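Local coordinates for virulence associated protein VapB (Rhodococcus equi, PDB 4CV7) that is a plasmid-encoded virulence-associated protein whose molecular role is not established, and folds here as an eight-stranded antiparallel beta-barrel, at residues Tyr18-Val23 against Val30-Ala35; Glu3-Val8 against Trp47-Thr52. All coordinates share one frame; numbering follows the deposited sequence.

Interaction 1: residues Tyr18-Val23 against Val30-Ala35; sequences YQKFHV and VFDGDA
K20 reaches from strand 18-23 to two carboxylates on strand 30-35 and forms a salt-bridge network. K20 NZ lies 2.7 Å from D32 OD1 and 2.8 Å from D34 OD1. Bends at chi2 (72°) and chi3 (89°) turn CD and CE toward the neighbouring strand, and NZ follows to the carboxylates. D32 OD1 receives NZ on its syn lone pair in the conformer described; a second conformer makes this arm less certain. D34 OD1 is met on the syn side, 30° out of the carboxylate plane. Y18 OH also donates to the anti lone pair of D34 OD1, at 2.6 Å. Ring and carboxylate are nearly coplanar there. One carboxylate oxygen thus takes two donors, which probably stabilises the charged aspartate.

Backbone bonds, two each, join the pairs Q19-A35, F21-G33 and V23-F31. CA-H...O contacts lie between them, the shortest from H22 CA to F31 O at 3.1 Å.

The face of Q19, F21, V23, F31 and A35 is mostly apolar. CB of V23 packs on CB of F31 at 3.9 Å, and A35 CB lies 3.6 Å from Q19 OE1. The F21 and F31 rings both meet F65 edge-to-face. On the K20 face, the H22 side chain lies about 2 Å from a bound cobalt ion. The arrangement is a beta hairpin of the antiparallel barrel, with a charged outer face and an aromatic inner one.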
loop_
_atom_site.group_PDB
_atom_site.type_symbol
_atom_site.label_atom_id
_atom_site.label_comp_id
_atom_site.label_asym_id
_atom_site.label_seq_id
_atom_site.Cartn_x
_atom_site.Cartn_y
_atom_site.Cartn_z
ATOM N N TYR A 18 -8.942 -10.884 5.199
ATOM C CA TYR A 18 -7.949 -10.783 4.188
ATOM C C TYR A 18 -8.245 -9.566 3.279
ATOM O O TYR A 18 -9.372 -9.352 2.939
ATOM C CB TYR A 18 -7.922 -12.051 3.364
ATOM C CG TYR A 18 -7.094 -11.984 2.143
ATOM C CD1 TYR A 18 -5.727 -12.091 2.140
ATOM C CD2 TYR A 18 -7.725 -11.672 0.927
ATOM C CE1 TYR A 18 -5.023 -11.939 0.977
ATOM C CE2 TYR A 18 -7.064 -11.436 -0.219
ATOM C CZ TYR A 18 -5.717 -11.626 -0.297
ATOM O OH TYR A 18 -4.988 -11.410 -1.452
ATOM N N GLN A 19 -7.136 -8.934 2.873
ATOM C CA GLN A 19 -7.272 -7.844 1.840
ATOM C C GLN A 19 -6.209 -7.964 0.803
ATOM O O GLN A 19 -5.020 -8.183 1.091
ATOM C CB GLN A 19 -7.097 -6.450 2.494
ATOM C CG GLN A 19 -8.155 -6.226 3.568
ATOM C CD GLN A 19 -7.735 -6.744 4.937
ATOM O OE1 GLN A 19 -6.570 -6.551 5.280
ATOM N NE2 GLN A 19 -8.619 -7.422 5.632
ATOM N N LYS A 20 -6.606 -7.738 -0.479
ATOM C CA LYS A 20 -5.637 -7.583 -1.549
ATOM C C LYS A 20 -5.543 -6.115 -1.931
ATOM O O LYS A 20 -6.539 -5.456 -2.176
ATOM C CB LYS A 20 -6.193 -8.333 -2.734
ATOM C CG LYS A 20 -5.295 -8.135 -3.959
ATOM C CD LYS A 20 -3.973 -8.813 -3.967
ATOM C CE LYS A 20 -3.982 -10.173 -4.537
ATOM N NZ LYS A 20 -2.590 -10.722 -4.440
ATOM N N PHE A 21 -4.303 -5.588 -1.896
ATOM C CA PHE A 21 -4.042 -4.241 -2.284
ATOM C C PHE A 21 -3.274 -4.197 -3.633
ATOM O O PHE A 21 -2.369 -5.014 -3.831
ATOM C CB PHE A 21 -3.140 -3.508 -1.221
ATOM C CG PHE A 21 -3.829 -3.044 0.017
ATOM C CD1 PHE A 21 -4.267 -3.957 0.960
ATOM C CD2 PHE A 21 -4.039 -1.683 0.268
ATOM C CE1 PHE A 21 -4.899 -3.552 2.128
ATOM C CE2 PHE A 21 -4.701 -1.280 1.448
ATOM C CZ PHE A 21 -5.087 -2.223 2.355
ATOM N N HIS A 22 -3.590 -3.209 -4.452
ATOM C CA HIS A 22 -2.765 -2.825 -5.629
ATOM C C HIS A 22 -2.514 -1.369 -5.501
ATOM O O HIS A 22 -3.372 -0.548 -5.169
ATOM C CB HIS A 22 -3.458 -3.141 -6.930
ATOM C CG HIS A 22 -3.565 -4.606 -7.142
ATOM N ND1 HIS A 22 -4.711 -5.308 -6.908
ATOM C CD2 HIS A 22 -2.666 -5.492 -7.608
ATOM C CE1 HIS A 22 -4.516 -6.583 -7.232
ATOM N NE2 HIS A 22 -3.287 -6.710 -7.675
ATOM N N VAL A 23 -1.316 -0.984 -5.805
ATOM C CA VAL A 23 -0.981 0.416 -5.998
ATOM C C VAL A 23 -0.249 0.613 -7.294
ATOM O O VAL A 23 0.705 -0.131 -7.595
ATOM C CB VAL A 23 -0.056 1.009 -4.861
ATOM C CG1 VAL A 23 0.301 2.460 -5.071
ATOM C CG2 VAL A 23 -0.693 0.802 -3.511
ATOM N N VAL A 30 4.041 -1.452 -10.069
ATOM C CA VAL A 30 2.841 -1.894 -9.472
ATOM C C VAL A 30 3.144 -2.645 -8.143
ATOM O O VAL A 30 4.005 -3.514 -8.133
ATOM C CB VAL A 30 2.043 -2.863 -10.407
ATOM C CG1 VAL A 30 0.842 -3.346 -9.705
ATOM C CG2 VAL A 30 1.765 -2.214 -11.762
ATOM N N PHE A 31 2.444 -2.250 -7.062
ATOM C CA PHE A 31 2.530 -2.941 -5.750
ATOM C C PHE A 31 1.388 -3.957 -5.713
ATOM O O PHE A 31 0.238 -3.547 -5.846
ATOM C CB PHE A 31 2.458 -1.970 -4.651
ATOM C CG PHE A 31 2.554 -2.600 -3.277
ATOM C CD1 PHE A 31 3.753 -3.071 -2.824
ATOM C CD2 PHE A 31 1.429 -2.782 -2.472
ATOM C CE1 PHE A 31 3.848 -3.679 -1.551
ATOM C CE2 PHE A 31 1.567 -3.343 -1.188
ATOM C CZ PHE A 31 2.736 -3.850 -0.804
ATOM N N ASP A 32 1.745 -5.186 -5.377
ATOM C CA ASP A 32 0.783 -6.273 -5.088
ATOM C C ASP A 32 0.945 -6.641 -3.635
ATOM O O ASP A 32 2.010 -7.229 -3.288
ATOM C CB ASP A 32 1.105 -7.483 -5.980
ATOM C CG ASP A 32 0.082 -8.647 -5.934
ATOM O OD1 ASP A 32 -0.780 -8.789 -5.083
ATOM O OD2 ASP A 32 0.129 -9.503 -6.830
ATOM N N GLY A 33 -0.068 -6.388 -2.840
ATOM C CA GLY A 33 0.047 -6.751 -1.409
ATOM C C GLY A 33 -1.109 -7.540 -0.867
ATOM O O GLY A 33 -2.234 -7.419 -1.305
ATOM N N ASP A 34 -0.756 -8.452 0.038
ATOM C CA ASP A 34 -1.693 -9.380 0.616
ATOM C C ASP A 34 -1.653 -9.176 2.131
ATOM O O ASP A 34 -0.626 -9.481 2.706
ATOM C CB ASP A 34 -1.269 -10.801 0.268
ATOM C CG ASP A 34 -1.350 -11.050 -1.212
ATOM O OD1 ASP A 34 -2.437 -11.257 -1.727
ATOM O OD2 ASP A 34 -0.309 -11.228 -1.801
ATOM N N ALA A 35 -2.752 -8.721 2.688
ATOM C CA ALA A 35 -2.775 -8.330 4.101
ATOM C C ALA A 35 -3.782 -9.169 4.828
ATOM O O ALA A 35 -4.771 -9.662 4.307
ATOM C CB ALA A 35 -3.078 -6.894 4.292
#

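Interaction 2: residues Glu3-Val8 against Trp47-Thr52; sequences EQQYDV and WGTLFT
V8 and Y6 pack against L50 on the inner face of this strand pair. V8 CG1 touches L50 CB at 3.6 Å. With CG1 anti to the carbonyl carbon (chi1 -66°), V8 CG2 takes the crowded position between the backbone N and the carbonyl carbon, and lies over the carbonyl of G48. The Y6 ring has L50 O at its edge. Y6 CD1 comes to 4.2 Å from L50 CD2, and Y6 CE1 meets T52 CG2.

The other face carries Q5, T49 and F51. Q5 and F51 run side by side and point the same way. Q5 CG rests 3.6 Å from both CD2 and CE2 of F51. The amide plane is turned 51° from the ring plane. T49 CG2 sits over one face of the F51 ring, offset toward the rim, and also touches Q5 CB at 3.8 Å. At the first modelled residue, E3 crosses F51 at about a right angle, with E3 OE1 3.4 Å from F51 CB.

Six backbone bonds hold the antiparallel pairs Q4-T52, Y6-L50 and V8-G48. This pairing of the first strand with the fourth, far apart in sequence, closes the eight-stranded Greek-key barrel. One water adds a bridge. It lies in the plane of the Y6 ring, 2.8 Å from Y6 OH, and donates to T52 O.

Further out, T52 OG1 bonds to L86 O and D54 N, which fixes the threonine hydroxyl. Strand 85-91 flanks both faces, with H88 stacked on the F51 ring and I89 against V8 and L50. P26 and L55, the latter from helix 55-61, cover Y6 and L50.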
loop_
_atom_site.group_PDB
_atom_site.type_symbol
_atom_site.label_atom_id
_atom_site.label_comp_id
_atom_site.label_asym_id
_atom_site.label_seq_id
_atom_site.Cartn_x
_atom_site.Cartn_y
_atom_site.Cartn_z
ATOM N N GLU A 3 12.006 13.785 1.516
ATOM C CA GLU A 3 11.086 12.939 0.724
ATOM C C GLU A 3 10.592 13.564 -0.593
ATOM O O GLU A 3 10.017 14.624 -0.601
ATOM C CB GLU A 3 9.912 12.465 1.582
ATOM C CG GLU A 3 10.400 11.402 2.565
ATOM C CD GLU A 3 9.343 10.756 3.373
ATOM O OE1 GLU A 3 8.308 11.419 3.637
ATOM O OE2 GLU A 3 9.624 9.606 3.838
ATOM N N GLN A 4 10.725 12.815 -1.695
ATOM C CA GLN A 4 10.031 13.169 -2.933
ATOM C C GLN A 4 8.591 12.680 -2.876
ATOM O O GLN A 4 8.324 11.697 -2.157
ATOM C CB GLN A 4 10.759 12.603 -4.134
ATOM C CG GLN A 4 12.057 13.278 -4.324
ATOM C CD GLN A 4 12.530 13.096 -5.761
ATOM O OE1 GLN A 4 11.793 13.379 -6.731
ATOM N NE2 GLN A 4 13.710 12.560 -5.904
ATOM N N GLN A 5 7.703 13.363 -3.579
ATOM C CA GLN A 5 6.307 13.026 -3.678
ATOM C C GLN A 5 5.937 12.625 -5.060
ATOM O O GLN A 5 6.302 13.260 -6.027
ATOM C CB GLN A 5 5.449 14.221 -3.292
ATOM C CG GLN A 5 5.661 14.626 -1.849
ATOM C CD GLN A 5 4.873 15.819 -1.458
ATOM O OE1 GLN A 5 3.815 16.107 -1.980
ATOM N NE2 GLN A 5 5.356 16.447 -0.440
ATOM N N TYR A 6 5.006 11.719 -5.136
ATOM C CA TYR A 6 4.493 11.162 -6.377
ATOM C C TYR A 6 3.025 10.907 -6.280
ATOM O O TYR A 6 2.611 10.259 -5.313
ATOM C CB TYR A 6 5.215 9.875 -6.757
ATOM C CG TYR A 6 6.762 9.915 -6.701
ATOM C CD1 TYR A 6 7.384 9.697 -5.492
ATOM C CD2 TYR A 6 7.520 10.208 -7.786
ATOM C CE1 TYR A 6 8.765 9.764 -5.380
ATOM C CE2 TYR A 6 8.911 10.185 -7.743
ATOM C CZ TYR A 6 9.540 9.949 -6.493
ATOM O OH TYR A 6 10.904 9.984 -6.406
ATOM N N ASP A 7 2.253 11.194 -7.329
ATOM C CA ASP A 7 0.863 10.873 -7.357
ATOM C C ASP A 7 0.718 9.384 -7.527
ATOM O O ASP A 7 1.413 8.785 -8.384
ATOM C CB ASP A 7 0.206 11.580 -8.568
ATOM C CG ASP A 7 0.004 13.052 -8.370
ATOM O OD1 ASP A 7 0.054 13.582 -7.258
ATOM O OD2 ASP A 7 -0.346 13.628 -9.422
ATOM N N VAL A 8 -0.177 8.728 -6.802
ATOM C CA VAL A 8 -0.421 7.312 -7.004
ATOM C C VAL A 8 -1.918 7.042 -6.910
ATOM O O VAL A 8 -2.662 7.916 -6.456
ATOM C CB VAL A 8 0.261 6.423 -5.945
ATOM C CG1 VAL A 8 1.796 6.525 -6.066
ATOM C CG2 VAL A 8 -0.220 6.729 -4.529
ATOM N N TRP A 47 -6.945 7.399 -4.231
ATOM C CA TRP A 47 -5.940 8.254 -4.814
ATOM C C TRP A 47 -5.145 8.804 -3.718
ATOM O O TRP A 47 -5.642 9.058 -2.635
ATOM C CB TRP A 47 -6.647 9.452 -5.552
ATOM C CG TRP A 47 -7.370 8.800 -6.619
ATOM C CD1 TRP A 47 -6.880 8.499 -7.825
ATOM C CD2 TRP A 47 -8.626 8.121 -6.503
ATOM N NE1 TRP A 47 -7.738 7.705 -8.498
ATOM C CE2 TRP A 47 -8.810 7.416 -7.685
ATOM C CE3 TRP A 47 -9.599 8.026 -5.490
ATOM C CZ2 TRP A 47 -9.949 6.626 -7.918
ATOM C CZ3 TRP A 47 -10.743 7.237 -5.715
ATOM C CH2 TRP A 47 -10.910 6.557 -6.916
ATOM N N GLY A 48 -3.902 9.041 -3.971
ATOM C CA GLY A 48 -3.090 9.646 -2.949
ATOM C C GLY A 48 -1.653 9.970 -3.373
ATOM O O GLY A 48 -1.442 10.134 -4.575
ATOM N N THR A 49 -0.797 10.170 -2.384
ATOM C CA THR A 49 0.557 10.559 -2.608
ATOM C C THR A 49 1.482 9.558 -1.999
ATOM O O THR A 49 1.345 9.233 -0.809
ATOM C CB THR A 49 0.799 11.973 -2.038
ATOM O OG1 THR A 49 -0.143 12.893 -2.663
ATOM C CG2 THR A 49 2.189 12.475 -2.267
ATOM N N LEU A 50 2.447 9.117 -2.730
ATOM C CA LEU A 50 3.575 8.349 -2.259
ATOM C C LEU A 50 4.719 9.314 -1.849
ATOM O O LEU A 50 5.114 10.161 -2.687
ATOM C CB LEU A 50 4.081 7.394 -3.372
ATOM C CG LEU A 50 5.395 6.651 -3.080
ATOM C CD1 LEU A 50 5.339 5.656 -1.962
ATOM C CD2 LEU A 50 5.923 5.966 -4.360
ATOM N N PHE A 51 5.246 9.171 -0.647
ATOM C CA PHE A 51 6.356 9.897 -0.136
ATOM C C PHE A 51 7.493 8.930 0.037
ATOM O O PHE A 51 7.356 7.902 0.782
ATOM C CB PHE A 51 6.036 10.544 1.194
ATOM C CG PHE A 51 4.853 11.479 1.193
ATOM C CD1 PHE A 51 3.591 10.972 1.201
ATOM C CD2 PHE A 51 5.060 12.804 1.184
ATOM C CE1 PHE A 51 2.489 11.823 1.238
ATOM C CE2 PHE A 51 3.953 13.717 1.237
ATOM C CZ PHE A 51 2.681 13.152 1.270
ATOM N N THR A 52 8.635 9.159 -0.559
ATOM C CA THR A 52 9.840 8.336 -0.331
ATOM C C THR A 52 11.095 9.077 -0.600
ATOM O O THR A 52 11.108 9.894 -1.572
ATOM C CB THR A 52 9.806 7.021 -1.120
ATOM O OG1 THR A 52 10.957 6.249 -0.755
ATOM C CG2 THR A 52 9.781 7.236 -2.551
HETATM O O HOH W 1 12.594 9.190 -4.342
#

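In the fold
Interactions 1 and 2 belong to one closed antiparallel sheet. Their centres are about 17 Å apart, on opposite sides of the chain's centre. Strands 4-14 and 18-25 are sheet neighbours and connect them. The two contacts touch directly where V23 CG1 of interaction 1 packs on V8 CB of interaction 2, at 4.1 Å. In the chain, interaction 1 is nested inside the loop that interaction 2 closes. The first is a local hairpin; the second joins strands 39 residues apart at the closest ends. A cobalt ion is bound at interaction 1, by H22.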